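Local coordinates for thioredoxin family protein (Streptococcus pneumoniae, PDB 2YP6) that is a surface-exposed lipoprotein of the thioredoxin fold that probably acts as a thiol-disulfide oxidoreductase in extracellular oxidative stress resistance, at residues 75-80 with 123-128. Residues are numbered along the deposited sequence; the frame is centred on the assembly and turned at random.
With C6W (3-Cyclohexyl-1-Propylphosphocholine), chain E.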
# COMPACT_ATOMS: atom_id res chain seq x y z
N LYS A 75 -0.29 -0.86 -1.53
CA LYS A 75 -1.36 -0.09 -2.17
C LYS A 75 -1.03 1.38 -2.21
O LYS A 75 -0.75 1.99 -1.17
CB LYS A 75 -2.67 -0.28 -1.41
CG LYS A 75 -3.84 0.43 -2.01
CD LYS A 75 -5.04 0.38 -1.04
CE LYS A 75 -6.31 0.85 -1.69
NZ LYS A 75 -6.92 -0.19 -2.58
N PHE A 76 -1.09 1.94 -3.40
CA PHE A 76 -0.91 3.37 -3.61
C PHE A 76 -2.28 3.99 -3.73
O PHE A 76 -3.11 3.51 -4.51
CB PHE A 76 -0.08 3.63 -4.88
CG PHE A 76 1.37 3.21 -4.75
CD1 PHE A 76 1.74 1.88 -4.96
CD2 PHE A 76 2.34 4.12 -4.38
CE1 PHE A 76 3.02 1.49 -4.83
CE2 PHE A 76 3.63 3.73 -4.25
CZ PHE A 76 3.99 2.41 -4.47
N TRP A 77 -2.53 5.05 -2.99
CA TRP A 77 -3.85 5.66 -2.95
C TRP A 77 -3.82 7.14 -2.57
O TRP A 77 -2.77 7.71 -2.35
CB TRP A 77 -4.76 4.88 -2.01
CG TRP A 77 -4.42 4.94 -0.53
CD1 TRP A 77 -3.35 4.40 0.10
CD2 TRP A 77 -5.22 5.56 0.50
NE1 TRP A 77 -3.41 4.65 1.46
CE2 TRP A 77 -4.55 5.35 1.73
CE3 TRP A 77 -6.42 6.26 0.49
CZ2 TRP A 77 -5.06 5.84 2.94
CZ3 TRP A 77 -6.92 6.73 1.70
CH2 TRP A 77 -6.24 6.51 2.90
N ALA A 78 -5.00 7.75 -2.54
CA ALA A 78 -5.14 9.15 -2.14
C ALA A 78 -6.50 9.36 -1.52
O ALA A 78 -7.49 8.72 -1.92
CB ALA A 78 -4.96 10.06 -3.34
N SER A 79 -6.57 10.28 -0.55
CA SER A 79 -7.79 10.56 0.18
C SER A 79 -8.84 11.17 -0.73
O SER A 79 -10.02 11.04 -0.43
CB SER A 79 -7.52 11.50 1.36
OG SER A 79 -7.23 12.81 0.90
N TRP A 80 -8.42 11.83 -1.82
CA TRP A 80 -9.37 12.48 -2.74
C TRP A 80 -10.00 11.55 -3.75
O TRP A 80 -10.89 11.95 -4.48
CB TRP A 80 -8.69 13.64 -3.50
CG TRP A 80 -7.38 13.33 -4.15
CD1 TRP A 80 -6.14 13.65 -3.67
CD2 TRP A 80 -7.16 12.65 -5.40
NE1 TRP A 80 -5.17 13.21 -4.53
CE2 TRP A 80 -5.77 12.59 -5.59
CE3 TRP A 80 -8.01 12.08 -6.36
CZ2 TRP A 80 -5.20 11.98 -6.72
CZ3 TRP A 80 -7.44 11.49 -7.48
CH2 TRP A 80 -6.05 11.45 -7.64
N GLN A 123 -5.98 13.12 10.98
CA GLN A 123 -7.26 13.49 11.55
C GLN A 123 -8.39 12.97 10.65
O GLN A 123 -9.34 12.32 11.12
CB GLN A 123 -7.36 15.02 11.71
CG GLN A 123 -8.79 15.53 11.92
CD GLN A 123 -8.89 17.06 12.10
OE1 GLN A 123 -7.99 17.81 11.72
NE2 GLN A 123 -10.00 17.51 12.69
N TRP A 124 -8.27 13.22 9.35
CA TRP A 124 -9.24 12.73 8.39
C TRP A 124 -9.35 11.19 8.42
O TRP A 124 -10.44 10.63 8.41
CB TRP A 124 -8.84 13.20 6.98
CG TRP A 124 -9.72 12.62 5.92
CD1 TRP A 124 -10.93 13.10 5.53
CD2 TRP A 124 -9.47 11.45 5.13
NE1 TRP A 124 -11.45 12.30 4.54
CE2 TRP A 124 -10.58 11.28 4.28
CE3 TRP A 124 -8.43 10.52 5.06
CZ2 TRP A 124 -10.68 10.23 3.38
CZ3 TRP A 124 -8.52 9.49 4.16
CH2 TRP A 124 -9.64 9.36 3.33
N PHE A 125 -8.20 10.52 8.46
CA PHE A 125 -8.14 9.06 8.41
C PHE A 125 -8.93 8.48 9.58
O PHE A 125 -9.76 7.58 9.42
CB PHE A 125 -6.67 8.64 8.49
CG PHE A 125 -6.41 7.18 8.27
CD1 PHE A 125 -6.36 6.66 7.00
CD2 PHE A 125 -6.16 6.36 9.34
CE1 PHE A 125 -6.09 5.32 6.81
CE2 PHE A 125 -5.89 5.03 9.15
CZ PHE A 125 -5.85 4.52 7.89
N GLN A 126 -8.68 9.03 10.76
CA GLN A 126 -9.34 8.57 11.98
C GLN A 126 -10.83 8.83 11.96
O GLN A 126 -11.61 8.03 12.46
CB GLN A 126 -8.68 9.21 13.20
CG GLN A 126 -9.50 9.07 14.46
CD GLN A 126 -8.65 9.08 15.73
OE1 GLN A 126 -7.44 9.33 15.67
NE2 GLN A 126 -9.27 8.78 16.87
N GLU A 127 -11.24 9.95 11.37
CA GLU A 127 -12.65 10.35 11.31
C GLU A 127 -13.45 9.41 10.41
O GLU A 127 -14.66 9.29 10.56
CB GLU A 127 -12.80 11.75 10.74
CG GLU A 127 -12.57 12.90 11.69
CD GLU A 127 -12.43 14.23 10.96
OE1 GLU A 127 -12.98 14.36 9.84
OE2 GLU A 127 -11.75 15.13 11.49
N GLN A 128 -12.79 8.80 9.43
CA GLN A 128 -13.45 7.83 8.56
C GLN A 128 -13.66 6.49 9.26
O GLN A 128 -14.32 5.61 8.72
CB GLN A 128 -12.63 7.59 7.28
CG GLN A 128 -12.22 8.85 6.50
CD GLN A 128 -13.34 9.85 6.34
OE1 GLN A 128 -14.38 9.54 5.77
NE2 GLN A 128 -13.13 11.07 6.84
C2 C6W E . -8.64 15.82 -7.84
C3 C6W E . -6.43 16.57 -6.61
C1 C6W E . -7.17 17.45 -8.73
C4 C6W E . -6.79 15.16 -7.94
C5 C6W E . -6.30 14.98 -9.39
C10 C6W E . -0.92 11.19 -7.78
CAI C6W E . 0.59 12.67 -9.09
C13 C6W E . 1.62 12.54 -7.98
C6 C6W E . -2.55 14.30 -11.14
C7 C6W E . -2.54 13.39 -9.90
C9 C6W E . -0.63 12.02 -8.99
O3 C6W E . -5.82 16.03 -12.17
P C6W E . -4.67 15.82 -11.21
O4 C6W E . -3.87 17.05 -11.47
O1 C6W E . -5.19 15.76 -9.71
N C6W E . -7.40 16.48 -7.68
O2 C6W E . -3.87 14.49 -11.59
C8 C6W E . -1.65 12.15 -10.10
C12 C6W E . 1.35 11.77 -6.86
C11 C6W E . 0.04 11.07 -6.75
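Ser79 CB sits over one face of the Trp124 indole in a CH-pi contact, 3.7 Å from the centroid of the six-membered ring and 17° off its normal. Gln128 CG lies against the opposite face, offset toward the rim, and Trp77 CH2 meets the indole at its edge, near the ring plane, 4.0 Å from Trp124 CZ3. In this thioredoxin fold, the chain leads on from strand 71-76 through residues 77-80 to the CxxC disulfide of Cys81 and Cys84, and Trp124 and Phe125 of helix 120-127 pack against Trp77 and Ser79 of that segment. Trp124 CG stands anti to the backbone N (chi1 174°), which carries the six-membered ring toward Ser79 and Trp77. Trp77 comes from the opposite direction and also reaches Phe125: its CZ2 lies 4.0 Å from Phe125 CE1, at the edge of the phenyl ring. No hydrogen bond joins the two segments; the polar ends are held by neighbours, Trp77 NE1 by Thr106 and Ser79 OG by Glu115. Lys116 adds a cation-pi contact to Trp124, and Trp77 also packs on Cys84. The CA-CB bond of Trp80 points away from residues 123-128; its indole is part of the ligand pocket, flanked by Ala78 CB on one face and by the choline end of the bound cyclohexylpropylphosphocholine on the other, where C6W C4 lies 3.6 Å from Trp80 CD2. Trp124 O accepts from Gln128 N and, from the opposite face of the carbonyl plane, from Gln128 NE2 at 3.1 Å.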